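Local coordinates for protein succinate dehydrogenase subunit B (Mycolicibacterium smegmatis MC2 51, PDB 6LUM) that probably carries electrons through its three iron-sulfur clusters from the succinate-oxidising subunit toward quinone in a membrane-bound succinate dehydrogenase, at residues J[30-35]-J[125-129]; J[119-123]-J[182-188]. All coordinates share one frame; numbering follows the deposited sequence.

Contact 1 (J[30-35]-J[125-129]); sequences IARFNP and VEKDL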
ATOM      1  N   ILE J  30       7.029  37.254  32.432  1.00 18.59           N
ATOM      2  CA  ILE J  30       6.275  36.387  31.544  1.00 18.59           C
ATOM      3  C   ILE J  30       6.124  37.113  30.221  1.00 18.59           C
ATOM      4  O   ILE J  30       6.158  38.342  30.175  1.00 18.59           O
ATOM      5  CB  ILE J  30       4.907  36.034  32.147  1.00 18.59           C
ATOM      6  CG1 ILE J  30       5.052  35.578  33.590  1.00 18.59           C
ATOM      7  CG2 ILE J  30       4.285  34.902  31.384  1.00 18.59           C
ATOM      8  CD1 ILE J  30       5.813  34.335  33.740  1.00 18.59           C
ATOM      9  N   ALA J  31       5.978  36.360  29.139  1.00 19.19           N
ATOM     10  CA  ALA J  31       5.728  36.943  27.826  1.00 19.19           C
ATOM     11  C   ALA J  31       4.266  36.711  27.487  1.00 19.19           C
ATOM     12  O   ALA J  31       3.906  35.730  26.839  1.00 19.19           O
ATOM     13  CB  ALA J  31       6.649  36.338  26.782  1.00 19.19           C
ATOM     14  N   ARG J  32       3.410  37.627  27.926  1.00 24.04           N
ATOM     15  CA  ARG J  32       1.978  37.448  27.782  1.00 24.04           C
ATOM     16  C   ARG J  32       1.542  37.683  26.347  1.00 24.04           C
ATOM     17  O   ARG J  32       2.118  38.500  25.624  1.00 24.04           O
ATOM     18  CB  ARG J  32       1.227  38.398  28.708  1.00 24.04           C
ATOM     19  CG  ARG J  32       1.804  38.486  30.103  1.00 24.04           C
ATOM     20  CD  ARG J  32       1.462  37.258  30.920  1.00 24.04           C
ATOM     21  NE  ARG J  32       0.039  36.959  30.866  1.00 24.04           N
ATOM     22  CZ  ARG J  32      -0.870  37.525  31.645  1.00 24.04           C
ATOM     23  NH1 ARG J  32      -0.510  38.421  32.547  1.00 24.04           N
ATOM     24  NH2 ARG J  32      -2.142  37.193  31.525  1.00 24.04           N
ATOM     25  N   PHE J  33       0.505  36.956  25.946  1.00 30.08           N
ATOM     26  CA  PHE J  33      -0.094  37.088  24.624  1.00 30.08           C
ATOM     27  C   PHE J  33      -1.526  36.602  24.723  1.00 30.08           C
ATOM     28  O   PHE J  33      -1.754  35.417  24.967  1.00 30.08           O
ATOM     29  CB  PHE J  33       0.673  36.279  23.590  1.00 30.08           C
ATOM     30  CG  PHE J  33      -0.100  36.009  22.331  1.00 30.08           C
ATOM     31  CD1 PHE J  33      -0.163  36.949  21.327  1.00 30.08           C
ATOM     32  CD2 PHE J  33      -0.749  34.809  22.143  1.00 30.08           C
ATOM     33  CE1 PHE J  33      -0.871  36.697  20.170  1.00 30.08           C
ATOM     34  CE2 PHE J  33      -1.454  34.558  20.992  1.00 30.08           C
ATOM     35  CZ  PHE J  33      -1.514  35.499  20.007  1.00 30.08           C
ATOM     36  N   ASN J  34      -2.474  37.492  24.541  1.00 38.34           N
ATOM     37  CA  ASN J  34      -3.888  37.156  24.609  1.00 38.34           C
ATOM     38  C   ASN J  34      -4.403  36.889  23.209  1.00 38.34           C
ATOM     39  O   ASN J  34      -4.200  37.723  22.322  1.00 38.34           O
ATOM     40  CB  ASN J  34      -4.669  38.298  25.247  1.00 38.34           C
ATOM     41  CG  ASN J  34      -5.845  37.823  26.069  1.00 38.34           C
ATOM     42  OD1 ASN J  34      -6.206  36.654  26.046  1.00 38.34           O
ATOM     43  ND2 ASN J  34      -6.441  38.736  26.817  1.00 38.34           N
ATOM     44  N   PRO J  35      -5.044  35.763  22.951  1.00 38.86           N
ATOM     45  CA  PRO J  35      -5.379  35.416  21.567  1.00 38.86           C
ATOM     46  C   PRO J  35      -6.581  36.160  21.027  1.00 38.86           C
ATOM     47  O   PRO J  35      -6.723  36.291  19.808  1.00 38.86           O
ATOM     48  CB  PRO J  35      -5.661  33.915  21.651  1.00 38.86           C
ATOM     49  CG  PRO J  35      -6.180  33.735  23.006  1.00 38.86           C
ATOM     50  CD  PRO J  35      -5.431  34.693  23.881  1.00 38.86           C
ATOM     51  N   VAL J 125       1.819  29.753  19.022  1.00 18.24           N
ATOM     52  CA  VAL J 125       1.347  30.116  20.350  1.00 18.24           C
ATOM     53  C   VAL J 125      -0.167  30.252  20.335  1.00 18.24           C
ATOM     54  O   VAL J 125      -0.748  30.797  19.389  1.00 18.24           O
ATOM     55  CB  VAL J 125       2.024  31.417  20.805  1.00 18.24           C
ATOM     56  CG1 VAL J 125       1.632  31.755  22.197  1.00 18.24           C
ATOM     57  CG2 VAL J 125       3.514  31.271  20.722  1.00 18.24           C
ATOM     58  N   GLU J 126      -0.822  29.747  21.381  1.00 26.22           N
ATOM     59  CA  GLU J 126      -2.265  29.860  21.527  1.00 26.22           C
ATOM     60  C   GLU J 126      -2.682  30.803  22.636  1.00 26.22           C
ATOM     61  O   GLU J 126      -3.732  31.429  22.531  1.00 26.22           O
ATOM     62  CB  GLU J 126      -2.881  28.485  21.787  1.00 26.22           C
ATOM     63  CG  GLU J 126      -2.716  27.522  20.641  1.00 26.22           C
ATOM     64  CD  GLU J 126      -3.464  27.958  19.398  1.00 26.22           C
ATOM     65  OE1 GLU J 126      -4.610  27.508  19.202  1.00 26.22           O
ATOM     66  OE2 GLU J 126      -2.909  28.751  18.613  1.00 26.22           O
ATOM     67  N   LYS J 127      -1.891  30.909  23.693  1.00 23.66           N
ATOM     68  CA  LYS J 127      -2.060  31.899  24.740  1.00 23.66           C
ATOM     69  C   LYS J 127      -0.700  32.044  25.404  1.00 23.66           C
ATOM     70  O   LYS J 127       0.301  31.535  24.890  1.00 23.66           O
ATOM     71  CB  LYS J 127      -3.177  31.479  25.705  1.00 23.66           C
ATOM     72  CG  LYS J 127      -3.862  32.627  26.403  1.00 23.66           C
ATOM     73  CD  LYS J 127      -5.285  32.280  26.721  1.00 23.66           C
ATOM     74  CE  LYS J 127      -5.885  33.282  27.666  1.00 23.66           C
ATOM     75  NZ  LYS J 127      -5.062  33.436  28.881  1.00 23.66           N
ATOM     76  N   ASP J 128      -0.643  32.725  26.530  1.00 21.42           N
ATOM     77  CA  ASP J 128       0.632  32.822  27.220  1.00 21.42           C
ATOM     78  C   ASP J 128       1.110  31.451  27.658  1.00 21.42           C
ATOM     79  O   ASP J 128       0.365  30.700  28.280  1.00 21.42           O
ATOM     80  CB  ASP J 128       0.495  33.761  28.405  1.00 21.42           C
ATOM     81  CG  ASP J 128      -0.807  33.586  29.115  1.00 21.42           C
ATOM     82  OD1 ASP J 128      -1.658  34.492  29.002  1.00 21.42           O
ATOM     83  OD2 ASP J 128      -0.988  32.558  29.792  1.00 21.42           O
ATOM     84  N   LEU J 129       2.338  31.110  27.285  1.00 12.10           N
ATOM     85  CA  LEU J 129       3.029  29.877  27.649  1.00 12.10           C
ATOM     86  C   LEU J 129       2.328  28.615  27.174  1.00 12.10           C
ATOM     87  O   LEU J 129       2.753  27.520  27.530  1.00 12.10           O
ATOM     88  CB  LEU J 129       3.255  29.780  29.159  1.00 12.10           C
ATOM     89  CG  LEU J 129       3.771  31.011  29.881  1.00 12.10           C
ATOM     90  CD1 LEU J 129       3.868  30.738  31.351  1.00 12.10           C
ATOM     91  CD2 LEU J 129       5.098  31.397  29.344  1.00 12.10           C
TER
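Val125 meets Phe33 in the 2Fe-2S ferredoxin-type (beta-grasp) domain, where strand 27-32 runs out into a loop that lies against the small antiparallel pair of strands 125-127 and 130-131. CG1 of Val125 approaches Phe33 CD2 to 3.9 Å, obliquely to the ring. The carbonyl of Glu126 follows: its O lies near the plane of the phenyl ring, at its edge, and 3.3 Å from Pro35 CB, while CB of Glu126 points away from segment 30-35. Glu126 and Lys127 form a classic beta bulge, both standing opposite one residue of strand 130-131. Lys127 contributes an aliphatic stem, with CG 3.6 Å from Pro35 CD, and its CA makes a C-H...O contact with Phe33 O (3.5 Å, 131° at the hydrogen). No hydrogen bond joins the two segments. The lysine chain stays extended as far as CE, then bends at chi4 (-54°), bringing NZ within 3.6 Å of Asp128 OD1 in a salt bridge. The same oxygen forms a salt bridge with Arg32 NE at 3.5 Å, entering at the edge of the guanidinium and in its plane. Guanidinium and carboxylate planes stand 75° apart, and the pair is not a bidentate one: OD1 alone meets Arg32. Because OD1 also takes the lysine, the shared negative charge probably offsets the mutual repulsion of the two cations. Asp128 and Arg32 are also held from outside: Asp128 OD2 accepts from Thr72 N, and Arg32 NH1 pairs with Asp68. Tyr501 of subunit A packs on Glu126 and Lys127. At Leu129 the chemistry turns apolar, its side chain crossing that of Ile30 at about a right angle, with CD2 4.1 Å from Ile30 CG2.

Contact 2 (J[119-123]-J[182-188]); sequences PIRGL and TSCPVYW. With F3S (Fe3-s4 cluster), chain B.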
ATOM      1  N   PRO J 119       7.061  30.951  25.904  1.00  9.87           N
ATOM      2  CA  PRO J 119       6.768  29.660  25.286  1.00  9.87           C
ATOM      3  C   PRO J 119       7.942  29.121  24.491  1.00  9.87           C
ATOM      4  O   PRO J 119       8.884  29.833  24.157  1.00  9.87           O
ATOM      5  CB  PRO J 119       5.582  29.971  24.370  1.00  9.87           C
ATOM      6  CG  PRO J 119       5.591  31.409  24.208  1.00  9.87           C
ATOM      7  CD  PRO J 119       6.096  31.967  25.477  1.00  9.87           C
ATOM      8  N   ILE J 120       7.876  27.827  24.188  1.00  7.61           N
ATOM      9  CA  ILE J 120       8.898  27.220  23.359  1.00  7.61           C
ATOM     10  C   ILE J 120       8.750  27.715  21.928  1.00  7.61           C
ATOM     11  O   ILE J 120       7.667  28.115  21.492  1.00  7.61           O
ATOM     12  CB  ILE J 120       8.834  25.686  23.436  1.00  7.61           C
ATOM     13  CG1 ILE J 120       7.429  25.181  23.160  1.00  7.61           C
ATOM     14  CG2 ILE J 120       9.279  25.223  24.783  1.00  7.61           C
ATOM     15  CD1 ILE J 120       7.277  23.702  23.347  1.00  7.61           C
ATOM     16  N   ARG J 121       9.848  27.687  21.187  1.00 13.28           N
ATOM     17  CA  ARG J 121       9.943  28.372  19.908  1.00 13.28           C
ATOM     18  C   ARG J 121       9.849  27.385  18.759  1.00 13.28           C
ATOM     19  O   ARG J 121      10.704  26.514  18.620  1.00 13.28           O
ATOM     20  CB  ARG J 121      11.253  29.144  19.821  1.00 13.28           C
ATOM     21  CG  ARG J 121      11.517  29.675  18.455  1.00 13.28           C
ATOM     22  CD  ARG J 121      12.716  30.559  18.435  1.00 13.28           C
ATOM     23  NE  ARG J 121      13.070  30.865  17.062  1.00 13.28           N
ATOM     24  CZ  ARG J 121      14.193  31.460  16.703  1.00 13.28           C
ATOM     25  NH1 ARG J 121      15.076  31.818  17.620  1.00 13.28           N
ATOM     26  NH2 ARG J 121      14.427  31.686  15.424  1.00 13.28           N
ATOM     27  N   GLY J 122       8.842  27.542  17.922  1.00 11.18           N
ATOM     28  CA  GLY J 122       8.740  26.711  16.745  1.00 11.18           C
ATOM     29  C   GLY J 122       7.319  26.281  16.484  1.00 11.18           C
ATOM     30  O   GLY J 122       6.976  25.855  15.379  1.00 11.18           O
ATOM     31  N   LEU J 123       6.480  26.397  17.502  1.00 13.02           N
ATOM     32  CA  LEU J 123       5.103  25.966  17.446  1.00 13.02           C
ATOM     33  C   LEU J 123       4.180  27.161  17.635  1.00 13.02           C
ATOM     34  O   LEU J 123       4.542  28.119  18.320  1.00 13.02           O
ATOM     35  CB  LEU J 123       4.818  24.914  18.524  1.00 13.02           C
ATOM     36  CG  LEU J 123       5.623  23.621  18.496  1.00 13.02           C
ATOM     37  CD1 LEU J 123       5.509  22.930  19.808  1.00 13.02           C
ATOM     38  CD2 LEU J 123       5.123  22.723  17.418  1.00 13.02           C
ATOM     39  N   THR J 182      12.005  21.878  19.651  1.00  3.61           N
ATOM     40  CA  THR J 182      11.885  23.319  19.694  1.00  3.61           C
ATOM     41  C   THR J 182      13.151  23.987  20.177  1.00  3.61           C
ATOM     42  O   THR J 182      13.102  25.125  20.639  1.00  3.61           O
ATOM     43  CB  THR J 182      10.705  23.725  20.562  1.00  3.61           C
ATOM     44  OG1 THR J 182      10.898  23.216  21.875  1.00  3.61           O
ATOM     45  CG2 THR J 182       9.435  23.162  20.007  1.00  3.61           C
ATOM     46  N   SER J 183      14.283  23.299  20.096  1.00  3.93           N
ATOM     47  CA  SER J 183      15.586  23.924  20.232  1.00  3.93           C
ATOM     48  C   SER J 183      16.460  23.655  19.023  1.00  3.93           C
ATOM     49  O   SER J 183      17.636  24.008  19.037  1.00  3.93           O
ATOM     50  CB  SER J 183      16.282  23.443  21.493  1.00  3.93           C
ATOM     51  OG  SER J 183      16.540  22.071  21.404  1.00  3.93           O
ATOM     52  N   CYS J 184      15.908  23.055  17.972  1.00  5.33           N
ATOM     53  CA  CYS J 184      16.659  22.712  16.777  1.00  5.33           C
ATOM     54  C   CYS J 184      16.641  23.891  15.820  1.00  5.33           C
ATOM     55  O   CYS J 184      15.561  24.255  15.327  1.00  5.33           O
ATOM     56  CB  CYS J 184      16.058  21.490  16.114  1.00  5.33           C
ATOM     57  SG  CYS J 184      17.077  20.715  14.874  1.00  5.33           S
ATOM     58  N   PRO J 185      17.778  24.519  15.529  1.00  6.49           N
ATOM     59  CA  PRO J 185      17.776  25.568  14.513  1.00  6.49           C
ATOM     60  C   PRO J 185      17.291  25.098  13.165  1.00  6.49           C
ATOM     61  O   PRO J 185      16.652  25.867  12.442  1.00  6.49           O
ATOM     62  CB  PRO J 185      19.239  26.005  14.483  1.00  6.49           C
ATOM     63  CG  PRO J 185      19.958  25.036  15.290  1.00  6.49           C
ATOM     64  CD  PRO J 185      19.039  24.512  16.267  1.00  6.49           C
ATOM     65  N   VAL J 186      17.552  23.846  12.805  1.00  4.98           N
ATOM     66  CA  VAL J 186      17.029  23.300  11.567  1.00  4.98           C
ATOM     67  C   VAL J 186      15.517  23.235  11.597  1.00  4.98           C
ATOM     68  O   VAL J 186      14.872  23.208  10.550  1.00  4.98           O
ATOM     69  CB  VAL J 186      17.650  21.923  11.325  1.00  4.98           C
ATOM     70  CG1 VAL J 186      17.304  21.430   9.980  1.00  4.98           C
ATOM     71  CG2 VAL J 186      19.125  22.021  11.471  1.00  4.98           C
ATOM     72  N   TYR J 187      14.930  23.214  12.785  1.00  5.44           N
ATOM     73  CA  TYR J 187      13.485  23.196  12.907  1.00  5.44           C
ATOM     74  C   TYR J 187      12.927  24.604  12.847  1.00  5.44           C
ATOM     75  O   TYR J 187      11.849  24.827  12.294  1.00  5.44           O
ATOM     76  CB  TYR J 187      13.099  22.510  14.208  1.00  5.44           C
ATOM     77  CG  TYR J 187      11.637  22.246  14.367  1.00  5.44           C
ATOM     78  CD1 TYR J 187      11.030  21.208  13.698  1.00  5.44           C
ATOM     79  CD2 TYR J 187      10.862  23.031  15.199  1.00  5.44           C
ATOM     80  CE1 TYR J 187       9.701  20.968  13.843  1.00  5.44           C
ATOM     81  CE2 TYR J 187       9.533  22.795  15.349  1.00  5.44           C
ATOM     82  CZ  TYR J 187       8.958  21.761  14.672  1.00  5.44           C
ATOM     83  OH  TYR J 187       7.621  21.513  14.821  1.00  5.44           O
ATOM     84  N   TRP J 188      13.656  25.567  13.403  1.00 24.51           N
ATOM     85  CA  TRP J 188      13.289  26.963  13.212  1.00 24.51           C
ATOM     86  C   TRP J 188      13.395  27.397  11.756  1.00 24.51           C
ATOM     87  O   TRP J 188      12.729  28.354  11.357  1.00 24.51           O
ATOM     88  CB  TRP J 188      14.175  27.863  14.056  1.00 24.51           C
ATOM     89  CG  TRP J 188      14.271  27.474  15.474  1.00 24.51           C
ATOM     90  CD1 TRP J 188      13.376  26.759  16.183  1.00 24.51           C
ATOM     91  CD2 TRP J 188      15.332  27.795  16.369  1.00 24.51           C
ATOM     92  NE1 TRP J 188      13.804  26.615  17.467  1.00 24.51           N
ATOM     93  CE2 TRP J 188      15.010  27.243  17.603  1.00 24.51           C
ATOM     94  CE3 TRP J 188      16.524  28.501  16.241  1.00 24.51           C
ATOM     95  CZ2 TRP J 188      15.831  27.367  18.700  1.00 24.51           C
ATOM     96  CZ3 TRP J 188      17.332  28.620  17.327  1.00 24.51           C
ATOM     97  CH2 TRP J 188      16.988  28.057  18.540  1.00 24.51           C
TER
HETATM   98 FE1  F3S B 303      18.960  20.101  15.731  1.00 29.30          FE
HETATM   99 FE3  F3S B 303      21.006  18.027  14.866  1.00 29.30          FE
HETATM  100 FE4  F3S B 303      20.089  18.140  17.736  1.00 29.30          FE
HETATM  101  S1  F3S B 303      20.188  19.854  13.931  1.00 29.30           S
HETATM  102  S2  F3S B 303      19.127  20.107  17.916  1.00 29.30           S
HETATM  103  S3  F3S B 303      19.056  17.925  15.832  1.00 29.30           S
HETATM  104  S4  F3S B 303      21.839  17.244  16.744  1.00 29.30           S
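Arg121 lies flat on Trp188 in a cation-pi stack that joins the 2Fe-2S domain to the dicluster domain; Trp188 is on helix 185-188, for which Cys184 is the N-cap. From CB the arginine chain runs extended across the indole. CG passes 3.9 Å from Trp188 NE1, and CD sits over the five-membered ring, 4.2 Å from its centroid and 11° off the normal, a CH-pi contact. NE continues over the ring fusion, 3.9 Å from Trp188 CD2. At the tip, CZ stands 4.1 Å from the centroid of the six-membered ring, and the two planes differ by just 11°. NH2 also hydrogen-bonds to the backbone of another protein chain. At its NE1 the indole gives a weak hydrogen bond to Arg121 O (3.3 Å, 121°). With an alanine in place of Trp188, the guanidinium would probably lose the flat surface it rests on, and Arg121 O its indole donor. Thr182 packs alongside: its CB reaches Arg121 O, and CG2 lies 3.9 Å from Leu123 CD1, while OG1 is hydrogen-bonded to Ala178 O. Tyr21 of subunit C meets the Trp188 ring. The indole face opposite Arg121 carries Cys184 O, the backbone of the same residue whose SG binds iron FE1 of the 3Fe-4S cluster at 2.2 Å.

Both contacts are partly buried, but contact 2 sits nearer the middle of the chain, its centre about 10 Å from the chain's centre against about 18 Å for contact 1. Contact 1 stays within the 2Fe-2S domain; contact 2 bridges it to the dicluster domain. They share one run of chain, since 119-123 and 125-129 are almost consecutive, and they touch where Leu129 CD2 lies 4.0 Å from Pro119 N. Charge is used differently: the outlying contact gathers two cations round one carboxylate oxygen, whereas the inner one spreads a guanidinium over an indole. Subunit A packs on both segments of contact 1, while subunit C touches it at Ala31 and reaches both segments of contact 2.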